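Local coordinates for protein possible hydrolase (Mycobacterium tuberculosis, PDB 6WYN) that hydrolyses carboxylic esters, preferring short, straight-chain alkyl esters, as a monomeric serine esterase of the alpha/beta hydrolase superfamily whose physiological substrate is unknown, at residues L132-L137 / I162-M167; V180-L185 / G261-V266; R206-F211 / W246-D251; A213-T218 / S229-V234. All blocks are in the same frame, centred on the assembly; numbering follows the deposited sequence. Where two conformers were deposited one is given.

Interaction 1 (L132-L137 / I162-M167)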
loop_
_atom_site.group_PDB
_atom_site.type_symbol
_atom_site.label_atom_id
_atom_site.label_comp_id
_atom_site.label_asym_id
_atom_site.label_seq_id
_atom_site.Cartn_x
_atom_site.Cartn_y
_atom_site.Cartn_z
ATOM N N LEU A 132 -7.178 -13.675 0.076
ATOM C CA LEU A 132 -8.076 -13.406 -1.101
ATOM C C LEU A 132 -7.317 -12.460 -2.089
ATOM O O LEU A 132 -7.210 -12.760 -3.312
ATOM C CB LEU A 132 -9.410 -12.824 -0.579
ATOM C CG LEU A 132 -10.330 -13.855 0.132
ATOM C CD1 LEU A 132 -11.611 -13.291 0.831
ATOM C CD2 LEU A 132 -10.706 -14.954 -0.846
ATOM N N ASN A 133 -6.692 -11.411 -1.556
ATOM C CA ASN A 133 -5.913 -10.411 -2.347
ATOM C C ASN A 133 -4.832 -11.132 -3.097
ATOM O O ASN A 133 -4.720 -10.931 -4.319
ATOM C CB ASN A 133 -5.240 -9.328 -1.515
ATOM C CG ASN A 133 -6.236 -8.444 -0.872
ATOM O OD1 ASN A 133 -7.412 -8.470 -1.233
ATOM N ND2 ASN A 133 -5.796 -7.695 0.125
ATOM N N SER A 134 -4.100 -11.998 -2.398
ATOM C CA SER A 134 -3.005 -12.802 -2.969
ATOM C C SER A 134 -3.524 -13.733 -4.082
ATOM O O SER A 134 -2.851 -13.905 -5.078
ATOM C CB SER A 134 -2.338 -13.565 -1.870
ATOM O OG SER A 134 -1.119 -14.139 -2.333
ATOM N N GLU A 135 -4.640 -14.409 -3.880
ATOM C CA GLU A 135 -5.224 -15.334 -4.902
ATOM C C GLU A 135 -5.549 -14.553 -6.192
ATOM O O GLU A 135 -5.191 -15.003 -7.234
ATOM C CB GLU A 135 -6.505 -15.990 -4.360
ATOM C CG GLU A 135 -6.251 -17.059 -3.316
ATOM C CD GLU A 135 -5.694 -18.388 -3.818
ATOM O OE1 GLU A 135 -5.607 -19.328 -2.998
ATOM O OE2 GLU A 135 -5.351 -18.498 -5.025
ATOM N N THR A 136 -6.219 -13.422 -6.097
ATOM C CA THR A 136 -6.511 -12.546 -7.257
ATOM C C THR A 136 -5.179 -12.089 -7.909
ATOM O O THR A 136 -5.024 -12.182 -9.167
ATOM C CB THR A 136 -7.421 -11.421 -6.791
ATOM O OG1 THR A 136 -8.543 -11.941 -6.061
ATOM C CG2 THR A 136 -7.874 -10.549 -7.946
ATOM N N LEU A 137 -4.186 -11.670 -7.111
ATOM C CA LEU A 137 -3.000 -10.936 -7.628
ATOM C C LEU A 137 -2.014 -11.867 -8.280
ATOM O O LEU A 137 -1.398 -11.418 -9.218
ATOM C CB LEU A 137 -2.319 -10.125 -6.518
ATOM C CG LEU A 137 -2.987 -8.794 -6.182
ATOM C CD1 LEU A 137 -2.570 -8.304 -4.800
ATOM C CD2 LEU A 137 -2.621 -7.766 -7.212
ATOM N N ILE A 162 3.282 -11.268 2.068
ATOM C CA ILE A 162 3.659 -12.511 2.769
ATOM C C ILE A 162 2.944 -13.682 2.083
ATOM O O ILE A 162 3.613 -14.646 1.764
ATOM C CB ILE A 162 3.325 -12.429 4.266
ATOM C CG1 ILE A 162 4.302 -11.502 4.980
ATOM C CG2 ILE A 162 3.340 -13.840 4.859
ATOM C CD1 ILE A 162 3.878 -11.116 6.368
ATOM N N ARG A 163 1.634 -13.584 1.887
ATOM C CA ARG A 163 0.846 -14.683 1.284
ATOM C C ARG A 163 1.357 -14.963 -0.135
ATOM O O ARG A 163 1.659 -16.149 -0.453
ATOM C CB ARG A 163 -0.645 -14.394 1.350
ATOM C CG ARG A 163 -1.466 -15.609 0.923
ATOM C CD ARG A 163 -0.972 -16.980 1.414
ATOM N NE ARG A 163 -1.717 -18.077 0.816
ATOM C CZ ARG A 163 -1.484 -19.378 1.010
ATOM N NH1 ARG A 163 -2.238 -20.277 0.393
ATOM N NH2 ARG A 163 -0.511 -19.783 1.811
ATOM N N LEU A 164 1.626 -13.926 -0.929
ATOM C CA LEU A 164 2.234 -14.129 -2.267
ATOM C C LEU A 164 3.551 -14.897 -2.150
ATOM O O LEU A 164 3.791 -15.822 -2.965
ATOM C CB LEU A 164 2.472 -12.790 -2.956
ATOM C CG LEU A 164 1.218 -12.106 -3.481
ATOM C CD1 LEU A 164 1.515 -10.653 -3.851
ATOM C CD2 LEU A 164 0.673 -12.864 -4.707
ATOM N N ALA A 165 4.444 -14.497 -1.249
ATOM C CA ALA A 165 5.785 -15.127 -1.122
ATOM C C ALA A 165 5.628 -16.626 -0.835
ATOM O O ALA A 165 6.502 -17.409 -1.228
ATOM C CB ALA A 165 6.574 -14.466 -0.017
ATOM N N ALA A 166 4.587 -16.974 -0.086
ATOM C CA ALA A 166 4.313 -18.352 0.367
ATOM C C ALA A 166 3.787 -19.157 -0.821
ATOM O O ALA A 166 4.309 -20.241 -1.049
ATOM C CB ALA A 166 3.315 -18.348 1.495
ATOM N N MET A 167 2.796 -18.619 -1.532
ATOM C CA MET A 167 2.034 -19.368 -2.559
ATOM C C MET A 167 2.810 -19.316 -3.875
ATOM O O MET A 167 2.741 -20.307 -4.611
ATOM C CB MET A 167 0.585 -18.871 -2.706
ATOM C CG MET A 167 0.415 -17.537 -3.400
ATOM S SD MET A 167 -1.335 -17.011 -3.504
ATOM C CE MET A 167 -1.791 -17.879 -5.011
#

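Interaction 2 (V180-L185 / G261-V266)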
loop_
_atom_site.group_PDB
_atom_site.type_symbol
_atom_site.label_atom_id
_atom_site.label_comp_id
_atom_site.label_asym_id
_atom_site.label_seq_id
_atom_site.Cartn_x
_atom_site.Cartn_y
_atom_site.Cartn_z
ATOM N N VAL A 180 4.024 -3.139 9.517
ATOM C CA VAL A 180 3.039 -4.201 9.818
ATOM C C VAL A 180 3.724 -5.536 10.119
ATOM O O VAL A 180 4.777 -5.827 9.568
ATOM C CB VAL A 180 2.054 -4.334 8.635
ATOM C CG1 VAL A 180 2.742 -4.995 7.447
ATOM C CG2 VAL A 180 0.789 -5.077 9.044
ATOM N N THR A 181 3.048 -6.352 10.927
ATOM C CA THR A 181 3.277 -7.818 11.055
ATOM C C THR A 181 1.887 -8.471 11.099
ATOM O O THR A 181 0.897 -7.788 11.332
ATOM C CB THR A 181 4.088 -8.167 12.316
ATOM O OG1 THR A 181 3.168 -8.096 13.412
ATOM C CG2 THR A 181 5.257 -7.234 12.579
ATOM N N PRO A 182 1.759 -9.804 10.957
ATOM C CA PRO A 182 0.449 -10.446 11.109
ATOM C C PRO A 182 -0.229 -10.055 12.422
ATOM O O PRO A 182 -1.380 -9.616 12.410
ATOM C CB PRO A 182 0.806 -11.912 11.062
ATOM C CG PRO A 182 1.984 -11.920 10.129
ATOM C CD PRO A 182 2.829 -10.757 10.610
ATOM N N SER A 183 0.510 -10.125 13.540
ATOM C CA SER A 183 -0.053 -9.795 14.879
ATOM C C SER A 183 -0.543 -8.345 14.915
ATOM O O SER A 183 -1.607 -8.071 15.501
ATOM C CB SER A 183 0.944 -10.092 15.977
ATOM O OG SER A 183 1.342 -11.454 15.913
ATOM N N ALA A 184 0.215 -7.409 14.337
ATOM C CA ALA A 184 -0.111 -5.971 14.439
ATOM C C ALA A 184 -1.417 -5.683 13.698
ATOM O O ALA A 184 -2.285 -4.945 14.218
ATOM C CB ALA A 184 1.047 -5.161 13.894
ATOM N N LEU A 185 -1.586 -6.212 12.500
ATOM C CA LEU A 185 -2.849 -5.937 11.766
ATOM C C LEU A 185 -4.008 -6.677 12.459
ATOM O O LEU A 185 -5.078 -6.126 12.507
ATOM C CB LEU A 185 -2.721 -6.344 10.289
ATOM C CG LEU A 185 -3.849 -5.815 9.389
ATOM C CD1 LEU A 185 -4.180 -4.371 9.669
ATOM C CD2 LEU A 185 -3.478 -5.947 7.912
ATOM N N GLY A 261 -2.862 -18.954 9.913
ATOM C CA GLY A 261 -2.411 -19.375 8.575
ATOM C C GLY A 261 -1.318 -18.451 8.061
ATOM O O GLY A 261 -0.396 -18.887 7.380
ATOM N N LEU A 262 -1.425 -17.172 8.353
ATOM C CA LEU A 262 -0.436 -16.189 7.861
ATOM C C LEU A 262 0.918 -16.384 8.583
ATOM O O LEU A 262 1.954 -16.349 7.889
ATOM C CB LEU A 262 -1.041 -14.804 8.088
ATOM C CG LEU A 262 -0.428 -13.684 7.267
ATOM C CD1 LEU A 262 -0.435 -14.005 5.779
ATOM C CD2 LEU A 262 -1.181 -12.398 7.564
ATOM N N TRP A 263 0.930 -16.633 9.899
ATOM C CA TRP A 263 2.167 -17.071 10.614
ATOM C C TRP A 263 2.713 -18.398 10.086
ATOM O O TRP A 263 3.937 -18.520 10.031
ATOM C CB TRP A 263 1.964 -17.118 12.120
ATOM C CG TRP A 263 1.991 -15.769 12.765
ATOM C CD1 TRP A 263 0.971 -15.160 13.429
ATOM C CD2 TRP A 263 3.088 -14.839 12.756
ATOM N NE1 TRP A 263 1.379 -13.950 13.909
ATOM C CE2 TRP A 263 2.675 -13.721 13.506
ATOM C CE3 TRP A 263 4.395 -14.871 12.239
ATOM C CZ2 TRP A 263 3.493 -12.611 13.689
ATOM C CZ3 TRP A 263 5.222 -13.785 12.446
ATOM C CH2 TRP A 263 4.779 -12.677 13.181
ATOM N N ASP A 264 1.880 -19.350 9.641
ATOM C CA ASP A 264 2.402 -20.587 9.003
ATOM C C ASP A 264 3.125 -20.225 7.726
ATOM O O ASP A 264 4.168 -20.858 7.448
ATOM C CB ASP A 264 1.314 -21.608 8.701
ATOM C CG ASP A 264 0.770 -22.201 9.976
ATOM O OD1 ASP A 264 1.546 -22.283 10.952
ATOM O OD2 ASP A 264 -0.425 -22.464 10.008
ATOM N N ASP A 265 2.580 -19.271 6.965
ATOM C CA ASP A 265 3.242 -18.770 5.726
ATOM C C ASP A 265 4.602 -18.146 6.058
ATOM O O ASP A 265 5.531 -18.473 5.357
ATOM C CB ASP A 265 2.375 -17.774 4.964
ATOM C CG ASP A 265 1.159 -18.410 4.323
ATOM O OD1 ASP A 265 1.146 -19.677 4.190
ATOM O OD2 ASP A 265 0.229 -17.649 3.990
ATOM N N VAL A 266 4.701 -17.289 7.078
ATOM C CA VAL A 266 6.017 -16.733 7.553
ATOM C C VAL A 266 6.981 -17.877 7.916
ATOM O O VAL A 266 8.160 -17.808 7.505
ATOM C CB VAL A 266 5.842 -15.778 8.747
ATOM C CG1 VAL A 266 7.202 -15.355 9.295
ATOM C CG2 VAL A 266 4.995 -14.569 8.371
#

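Interaction 3 (R206-F211 / W246-D251)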
loop_
_atom_site.group_PDB
_atom_site.type_symbol
_atom_site.label_atom_id
_atom_site.label_comp_id
_atom_site.label_asym_id
_atom_site.label_seq_id
_atom_site.Cartn_x
_atom_site.Cartn_y
_atom_site.Cartn_z
ATOM N N ARG A 206 -21.727 6.714 1.344
ATOM C CA ARG A 206 -21.472 8.141 1.666
ATOM C C ARG A 206 -21.494 8.892 0.331
ATOM O O ARG A 206 -21.474 8.233 -0.712
ATOM C CB ARG A 206 -20.161 8.311 2.440
ATOM C CG ARG A 206 -19.897 9.719 2.958
ATOM C CD ARG A 206 -20.858 10.230 4.021
ATOM N NE ARG A 206 -20.195 11.191 4.903
ATOM C CZ ARG A 206 -20.321 12.521 4.864
ATOM N NH1 ARG A 206 -21.115 13.116 3.985
ATOM N NH2 ARG A 206 -19.639 13.260 5.723
ATOM N N GLU A 207 -21.660 10.206 0.379
ATOM C CA GLU A 207 -21.428 11.161 -0.732
ATOM C C GLU A 207 -20.898 12.428 -0.051
ATOM O O GLU A 207 -21.060 12.536 1.172
ATOM C CB GLU A 207 -22.697 11.393 -1.570
ATOM C CG GLU A 207 -22.918 10.357 -2.677
ATOM C CD GLU A 207 -23.988 10.637 -3.742
ATOM O OE1 GLU A 207 -24.680 9.677 -4.139
ATOM O OE2 GLU A 207 -24.113 11.800 -4.206
ATOM N N PHE A 208 -20.274 13.345 -0.777
ATOM C CA PHE A 208 -19.643 14.534 -0.163
ATOM C C PHE A 208 -19.978 15.741 -1.014
ATOM O O PHE A 208 -19.889 15.706 -2.241
ATOM C CB PHE A 208 -18.126 14.366 -0.013
ATOM C CG PHE A 208 -17.676 13.374 1.032
ATOM C CD1 PHE A 208 -17.501 13.767 2.355
ATOM C CD2 PHE A 208 -17.416 12.052 0.698
ATOM C CE1 PHE A 208 -17.079 12.856 3.317
ATOM C CE2 PHE A 208 -17.000 11.138 1.659
ATOM C CZ PHE A 208 -16.811 11.549 2.966
ATOM N N PRO A 209 -20.404 16.848 -0.387
ATOM C CA PRO A 209 -20.825 18.012 -1.154
ATOM C C PRO A 209 -19.690 18.563 -2.024
ATOM O O PRO A 209 -19.960 19.200 -3.015
ATOM C CB PRO A 209 -21.220 19.017 -0.064
ATOM C CG PRO A 209 -20.463 18.547 1.165
ATOM C CD PRO A 209 -20.487 17.040 1.065
ATOM N N SER A 210 -18.443 18.363 -1.601
ATOM C CA SER A 210 -17.284 19.002 -2.251
ATOM C C SER A 210 -16.049 18.122 -2.081
ATOM O O SER A 210 -16.067 17.198 -1.228
ATOM C CB SER A 210 -17.064 20.381 -1.701
ATOM O OG SER A 210 -16.699 20.310 -0.336
ATOM N N PHE A 211 -15.031 18.426 -2.877
ATOM C CA PHE A 211 -13.652 17.928 -2.699
ATOM C C PHE A 211 -13.172 18.383 -1.311
ATOM O O PHE A 211 -12.698 17.522 -0.569
ATOM C CB PHE A 211 -12.754 18.417 -3.842
ATOM C CG PHE A 211 -11.310 18.014 -3.699
ATOM C CD1 PHE A 211 -10.867 16.777 -4.131
ATOM C CD2 PHE A 211 -10.389 18.876 -3.131
ATOM C CE1 PHE A 211 -9.535 16.408 -3.986
ATOM C CE2 PHE A 211 -9.059 18.508 -2.986
ATOM C CZ PHE A 211 -8.633 17.278 -3.423
ATOM N N TRP A 246 -18.805 14.142 -4.433
ATOM C CA TRP A 246 -17.562 13.328 -4.443
ATOM C C TRP A 246 -17.700 12.077 -3.578
ATOM O O TRP A 246 -18.421 12.129 -2.567
ATOM C CB TRP A 246 -16.385 14.165 -3.973
ATOM C CG TRP A 246 -16.206 15.397 -4.780
ATOM C CD1 TRP A 246 -17.016 16.496 -4.823
ATOM C CD2 TRP A 246 -15.143 15.637 -5.705
ATOM N NE1 TRP A 246 -16.498 17.429 -5.683
ATOM C CE2 TRP A 246 -15.355 16.925 -6.246
ATOM C CE3 TRP A 246 -14.027 14.899 -6.108
ATOM C CZ2 TRP A 246 -14.462 17.498 -7.155
ATOM C CZ3 TRP A 246 -13.157 15.457 -7.015
ATOM C CH2 TRP A 246 -13.373 16.736 -7.533
ATOM N N VAL A 247 -16.966 11.014 -3.946
ATOM C CA VAL A 247 -16.909 9.723 -3.197
ATOM C C VAL A 247 -15.456 9.219 -3.124
ATOM O O VAL A 247 -14.615 9.642 -3.990
ATOM C CB VAL A 247 -17.851 8.715 -3.884
ATOM C CG1 VAL A 247 -17.752 7.327 -3.267
ATOM C CG2 VAL A 247 -19.294 9.236 -3.854
ATOM N N TRP A 248 -15.152 8.401 -2.121
ATOM C CA TRP A 248 -13.877 7.640 -2.016
ATOM C C TRP A 248 -13.841 6.556 -3.096
ATOM O O TRP A 248 -14.882 5.913 -3.375
ATOM C CB TRP A 248 -13.672 7.027 -0.627
ATOM C CG TRP A 248 -13.547 8.026 0.497
ATOM C CD1 TRP A 248 -14.410 8.186 1.551
ATOM C CD2 TRP A 248 -12.478 8.981 0.718
ATOM N NE1 TRP A 248 -13.945 9.162 2.399
ATOM C CE2 TRP A 248 -12.779 9.682 1.909
ATOM C CE3 TRP A 248 -11.295 9.313 0.037
ATOM C CZ2 TRP A 248 -11.948 10.681 2.427
ATOM C CZ3 TRP A 248 -10.480 10.301 0.547
ATOM C CH2 TRP A 248 -10.803 10.979 1.728
ATOM N N ARG A 249 -12.650 6.302 -3.624
ATOM C CA ARG A 249 -12.401 5.223 -4.611
ATOM C C ARG A 249 -12.405 3.885 -3.877
ATOM O O ARG A 249 -12.684 2.836 -4.533
ATOM C CB ARG A 249 -11.100 5.477 -5.384
ATOM C CG ARG A 249 -11.204 6.488 -6.511
ATOM C CD ARG A 249 -9.989 6.404 -7.455
ATOM N NE ARG A 249 -10.013 7.544 -8.325
ATOM C CZ ARG A 249 -10.711 7.627 -9.449
ATOM N NH1 ARG A 249 -11.449 6.607 -9.860
ATOM N NH2 ARG A 249 -10.677 8.747 -10.133
ATOM N N TYR A 250 -12.106 3.847 -2.574
ATOM C CA TYR A 250 -11.996 2.538 -1.892
ATOM C C TYR A 250 -13.349 2.135 -1.286
ATOM O O TYR A 250 -14.156 2.970 -0.921
ATOM C CB TYR A 250 -10.961 2.519 -0.761
ATOM C CG TYR A 250 -11.141 3.574 0.302
ATOM C CD1 TYR A 250 -11.961 3.374 1.412
ATOM C CD2 TYR A 250 -10.514 4.795 0.170
ATOM C CE1 TYR A 250 -12.099 4.355 2.394
ATOM C CE2 TYR A 250 -10.634 5.785 1.134
ATOM C CZ TYR A 250 -11.413 5.554 2.260
ATOM O OH TYR A 250 -11.523 6.567 3.162
ATOM N N ASP A 251 -13.532 0.839 -1.175
ATOM C CA ASP A 251 -14.713 0.189 -0.580
ATOM C C ASP A 251 -14.419 0.159 0.911
ATOM O O ASP A 251 -13.274 -0.300 1.289
ATOM C CB ASP A 251 -14.890 -1.223 -1.144
ATOM C CG ASP A 251 -16.204 -1.928 -0.768
ATOM O OD1 ASP A 251 -17.074 -1.286 -0.213
ATOM O OD2 ASP A 251 -16.282 -3.124 -0.965
#

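Interaction 4 (A213-T218 / S229-V234)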
loop_
_atom_site.group_PDB
_atom_site.type_symbol
_atom_site.label_atom_id
_atom_site.label_comp_id
_atom_site.label_asym_id
_atom_site.label_seq_id
_atom_site.Cartn_x
_atom_site.Cartn_y
_atom_site.Cartn_z
ATOM N N ALA A 213 -14.512 18.985 1.516
ATOM C CA ALA A 213 -15.093 18.201 2.633
ATOM C C ALA A 213 -14.345 16.872 2.845
ATOM O O ALA A 213 -14.234 16.363 4.009
ATOM C CB ALA A 213 -16.547 17.933 2.326
ATOM N N MET A 214 -13.864 16.267 1.766
ATOM C CA MET A 214 -13.022 15.052 1.905
ATOM C C MET A 214 -11.644 15.470 2.427
ATOM O O MET A 214 -11.125 14.826 3.355
ATOM C CB MET A 214 -12.937 14.344 0.552
ATOM C CG MET A 214 -14.326 13.977 0.025
ATOM S SD MET A 214 -14.171 12.960 -1.449
ATOM C CE MET A 214 -14.445 11.338 -0.759
ATOM N N LEU A 215 -11.125 16.583 1.905
ATOM C CA LEU A 215 -9.843 17.170 2.346
ATOM C C LEU A 215 -9.924 17.567 3.836
ATOM O O LEU A 215 -8.972 17.258 4.542
ATOM C CB LEU A 215 -9.499 18.329 1.420
ATOM C CG LEU A 215 -8.163 18.996 1.711
ATOM C CD1 LEU A 215 -7.020 18.005 1.728
ATOM C CD2 LEU A 215 -7.900 20.099 0.718
ATOM N N ASP A 216 -11.067 18.055 4.322
ATOM C CA ASP A 216 -11.270 18.498 5.736
ATOM C C ASP A 216 -11.143 17.300 6.681
ATOM O O ASP A 216 -10.458 17.413 7.692
ATOM C CB ASP A 216 -12.617 19.218 5.891
ATOM C CG ASP A 216 -12.623 20.646 5.333
ATOM O OD1 ASP A 216 -11.516 21.244 5.141
ATOM O OD2 ASP A 216 -13.739 21.190 5.125
ATOM N N LEU A 217 -11.733 16.167 6.292
ATOM C CA LEU A 217 -11.651 14.860 6.978
ATOM C C LEU A 217 -10.190 14.388 7.057
ATOM O O LEU A 217 -9.727 13.993 8.120
ATOM C CB LEU A 217 -12.537 13.929 6.146
ATOM C CG LEU A 217 -13.354 12.924 6.941
ATOM C CD1 LEU A 217 -14.161 13.631 8.031
ATOM C CD2 LEU A 217 -14.254 12.114 6.004
ATOM N N THR A 218 -9.436 14.496 5.969
ATOM C CA THR A 218 -8.029 14.027 5.883
ATOM C C THR A 218 -7.141 14.980 6.700
ATOM O O THR A 218 -6.231 14.535 7.411
ATOM C CB THR A 218 -7.649 13.960 4.408
ATOM O OG1 THR A 218 -8.622 13.140 3.757
ATOM C CG2 THR A 218 -6.266 13.426 4.191
ATOM N N SER A 229 0.466 17.978 0.068
ATOM C CA SER A 229 0.618 16.498 0.079
ATOM C C SER A 229 -0.726 15.836 0.390
ATOM O O SER A 229 -1.092 14.891 -0.331
ATOM C CB SER A 229 1.684 16.057 1.024
ATOM O OG SER A 229 2.930 16.551 0.580
ATOM N N LEU A 230 -1.465 16.329 1.394
ATOM C CA LEU A 230 -2.786 15.731 1.732
ATOM C C LEU A 230 -3.771 15.856 0.559
ATOM O O LEU A 230 -4.499 14.869 0.290
ATOM C CB LEU A 230 -3.359 16.388 2.986
ATOM C CG LEU A 230 -2.568 16.168 4.277
ATOM C CD1 LEU A 230 -3.264 16.861 5.459
ATOM C CD2 LEU A 230 -2.362 14.673 4.566
ATOM N N ARG A 231 -3.821 17.026 -0.072
ATOM C CA ARG A 231 -4.709 17.334 -1.231
ATOM C C ARG A 231 -4.403 16.340 -2.372
ATOM O O ARG A 231 -5.333 15.842 -3.016
ATOM C CB ARG A 231 -4.457 18.793 -1.637
ATOM C CG ARG A 231 -5.256 19.276 -2.835
ATOM C CD ARG A 231 -5.077 20.758 -3.181
ATOM N NE ARG A 231 -5.353 21.635 -2.034
ATOM C CZ ARG A 231 -6.556 22.134 -1.676
ATOM N NH1 ARG A 231 -7.649 21.865 -2.384
ATOM N NH2 ARG A 231 -6.653 22.915 -0.601
ATOM N N ARG A 232 -3.115 16.109 -2.640
ATOM C CA ARG A 232 -2.704 15.180 -3.728
ATOM C C ARG A 232 -3.228 13.781 -3.394
ATOM O O ARG A 232 -3.763 13.115 -4.302
ATOM C CB ARG A 232 -1.176 15.184 -3.824
ATOM C CG ARG A 232 -0.586 14.272 -4.888
ATOM C CD ARG A 232 0.684 14.877 -5.454
ATOM N NE ARG A 232 1.903 14.550 -4.729
ATOM C CZ ARG A 232 2.499 15.327 -3.830
ATOM N NH1 ARG A 232 1.980 16.501 -3.512
ATOM N NH2 ARG A 232 3.611 14.922 -3.243
ATOM N N GLY A 233 -3.091 13.368 -2.133
ATOM C CA GLY A 233 -3.545 12.036 -1.705
ATOM C C GLY A 233 -5.044 11.884 -1.880
ATOM O O GLY A 233 -5.504 10.817 -2.413
ATOM N N VAL A 234 -5.805 12.905 -1.498
ATOM C CA VAL A 234 -7.286 12.888 -1.628
ATOM C C VAL A 234 -7.692 12.883 -3.120
ATOM O O VAL A 234 -8.557 12.104 -3.477
ATOM C CB VAL A 234 -7.934 14.054 -0.872
ATOM C CG1 VAL A 234 -9.427 14.156 -1.168
ATOM C CG2 VAL A 234 -7.708 13.947 0.636
#

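Interaction 1 (L132-L137 / I162-M167)
Ser134 meets Leu164 and Met167 where helix 130-144 crosses helix 156-167, and its small side chain allows a close approach of the backbones, with the CA atoms of Ser134 and Leu164 5.4 Å apart. Its hydroxyl oxygen is placed anti to the backbone N (chi1 -168°), which points it at the partner helix. There Ser134 OG touches Met167 SD at 3.1 Å and Leu164 CD2 at 3.2 Å, while Ser134 CB rests against CG of Arg163, 3.6 Å away. OG also comes near the backbone N of Leu164, but the angle is too poor for a hydrogen bond. The segment axes approach to 8.9 Å and cross at -55°. Helix 156-167 follows the nucleophile elbow that carries Ser155, and helix 130-144 leads into the strand before that elbow, so the pair corresponds to two neighbouring helices covering one face of the central sheet of the alpha/beta hydrolase fold. Leu164 turns its CD2 branch back to Leu137, 4.4 Å from that residue's CB, and packs further on Ala138 and Leu141, also of helix 130-144. Met167, the last residue of its helix, has CG between the backbone N and the carbonyl carbon (chi1 73°); with an extended chi2 this sets SD beside Ser134 OG, and the bend at chi3 then turns CE toward Glu135, 3.6 Å from its OE2. On this more solvent-exposed side the carboxylate of Glu135 and the guanidinium of Arg163 are near but not in contact, and Arg163 NH2 instead forms a salt bridge with Asp265.

Interaction 2 (V180-L185 / G261-V266)
Trp263 reaches from helix 260-268 over the first turn of helix 182-200, where its indole lies against Pro182 and Ser183. The side chain leaves CB with CG anti to the carbonyl carbon (chi1 -77°), carrying the ring forward to the proline. CD1 is the first ring atom to touch, 4.0 Å from Pro182 CB. Next comes NE1, which has Pro182 CB close above it and donates a weak hydrogen bond of 3.2 Å to Ser183 OG. That oxygen lies in the ring plane at the indole edge, but the N-H points only partly at it (134°). CE2 lies 3.6 Å from Pro182 CB, and the proline carbon makes a CH-pi contact over the face, 3.8 Å from the centroid of the five-membered ring. Further out, CZ2 meets both Ser183 OG, at 3.3 Å, and Pro182 CD, and CH2 ends the path 3.8 Å from the same CD. The proline ring therefore spans the indole from pyrrole to benzene part, crossing it at about a right angle. Leu262 adds its CD2 methyl beside the proline, 4.1 Å from Pro182 CB. The hydroxyl of Ser183 is further held by Glu291, and Thr181, the N-cap, accepts from Ala184 N through its side chain. In the fold, the turn at Pro182 follows strand 174-178 and Asp179, the probable acid of the catalytic triad; helix 260-268 abuts it, with Leu262 also resting on helix 156-167 and Trp263 on helix 286-295.

Interaction 3 (R206-F211 / W246-D251)
A single antiparallel bridge, Phe208 with Trp246, joins the loop ahead of helix 211-221 to the start of strand 246-248, and aromatic side chains reinforce it. The stronger of its two backbone bonds runs from Trp246 N to Phe208 O, 2.9 Å long with an N-H...O angle of 161°. The return bond, Phe208 N to Trp246 O, is short at 2.8 Å but badly bent and weak. Beyond the bridge the loop wraps round the Trp246 indole: Phe208 O lies in the ring plane at its edge, whereas the backbone N of Phe211 sits over one face. CB of Phe211 is above the six-membered ring, 3.9 Å from its centroid and nearly on the ring normal. With its CG anti to the backbone N (chi1 177°), Phe211 turns its ring edge toward the same indole, the two centroids being 5.5 Å apart. Strand 246-248 pairs on with strand 238-240 in a small two-stranded sheet, which lies in the chain between helix 182-200 and helix 260-268, consistent with the inserted cap domain of this hydrolase. Phe208 heads the other way, to Trp248, whose five-membered ring receives the phenyl edge in an offset edge-to-face pair with planes at 77°; Phe208 CE2 comes to 3.7 Å from Trp248 NE1. On the more exposed flank Glu207 CG brushes Val247 CG2 at 4.0 Å, and its carboxylate is hydrogen-bonded to Asn243 and Asn245.

Interaction 4 (A213-T218 / S229-V234)
Val234 of helix 227-237 wedges between Met214, Leu215 and Thr218 of helix 211-221 and forms the buried part of the contact. Its CG2 methyl lies 3.4 Å from Thr218 OG1 and 4.3 Å from Leu215 CD1; its CG1 methyl faces Met214 CB at 3.9 Å. The Thr218 hydroxyl facing this methyl is engaged within its own helix: OG1 donates to Met214 O at 3.0 Å, from above the carbonyl plane, and that carbonyl also receives Thr218 N. One turn before Val234, Leu230 CD2 lies beside Thr218 CG2, the two side chains passing in opposite senses. The two helices follow each other in sequence as a splayed helical hairpin, their segment axes 9.7 Å apart at closest and running 123° to one another; they lie in the chain between helix 182-200 and helix 260-268, consistent with the inserted cap domain. Leu215 bridges to the solvent side. Its CG is anti to the backbone N (chi1 -177°), which carries both methyls across to the partner helix: CD1 settles on the backbone of Arg231, while CD2 lies under one face of the guanidinium, 3.4 Å from Arg231 CZ. That exposed arginine, bent at chi3, folds back over the leucine and also touches Phe211 and Gln212.

The four contacts form two clusters. Interactions 1 and 2, centres 13 Å apart, probably lie on the alpha/beta-domain side of the chain, beside the central sheet, and share helix surfaces: Ala166 packs on Asp265, and Ile162 on Leu262 and Val266. Interactions 3 and 4, centres 11 Å apart, are joined by Met214, whose CE reaches 3.4 Å from Phe208 CD2. Both are nested in the chain loop that interaction 2 closes, although interactions 2 and 4 lie about 31 Å apart between centres. The Pro182 side chain is about 10 Å from that of the inferred nucleophile Ser155, which Leu185 of the same segment touches, and the Trp248 side chain is about 11 Å from Gly91, involved in substrate selectivity.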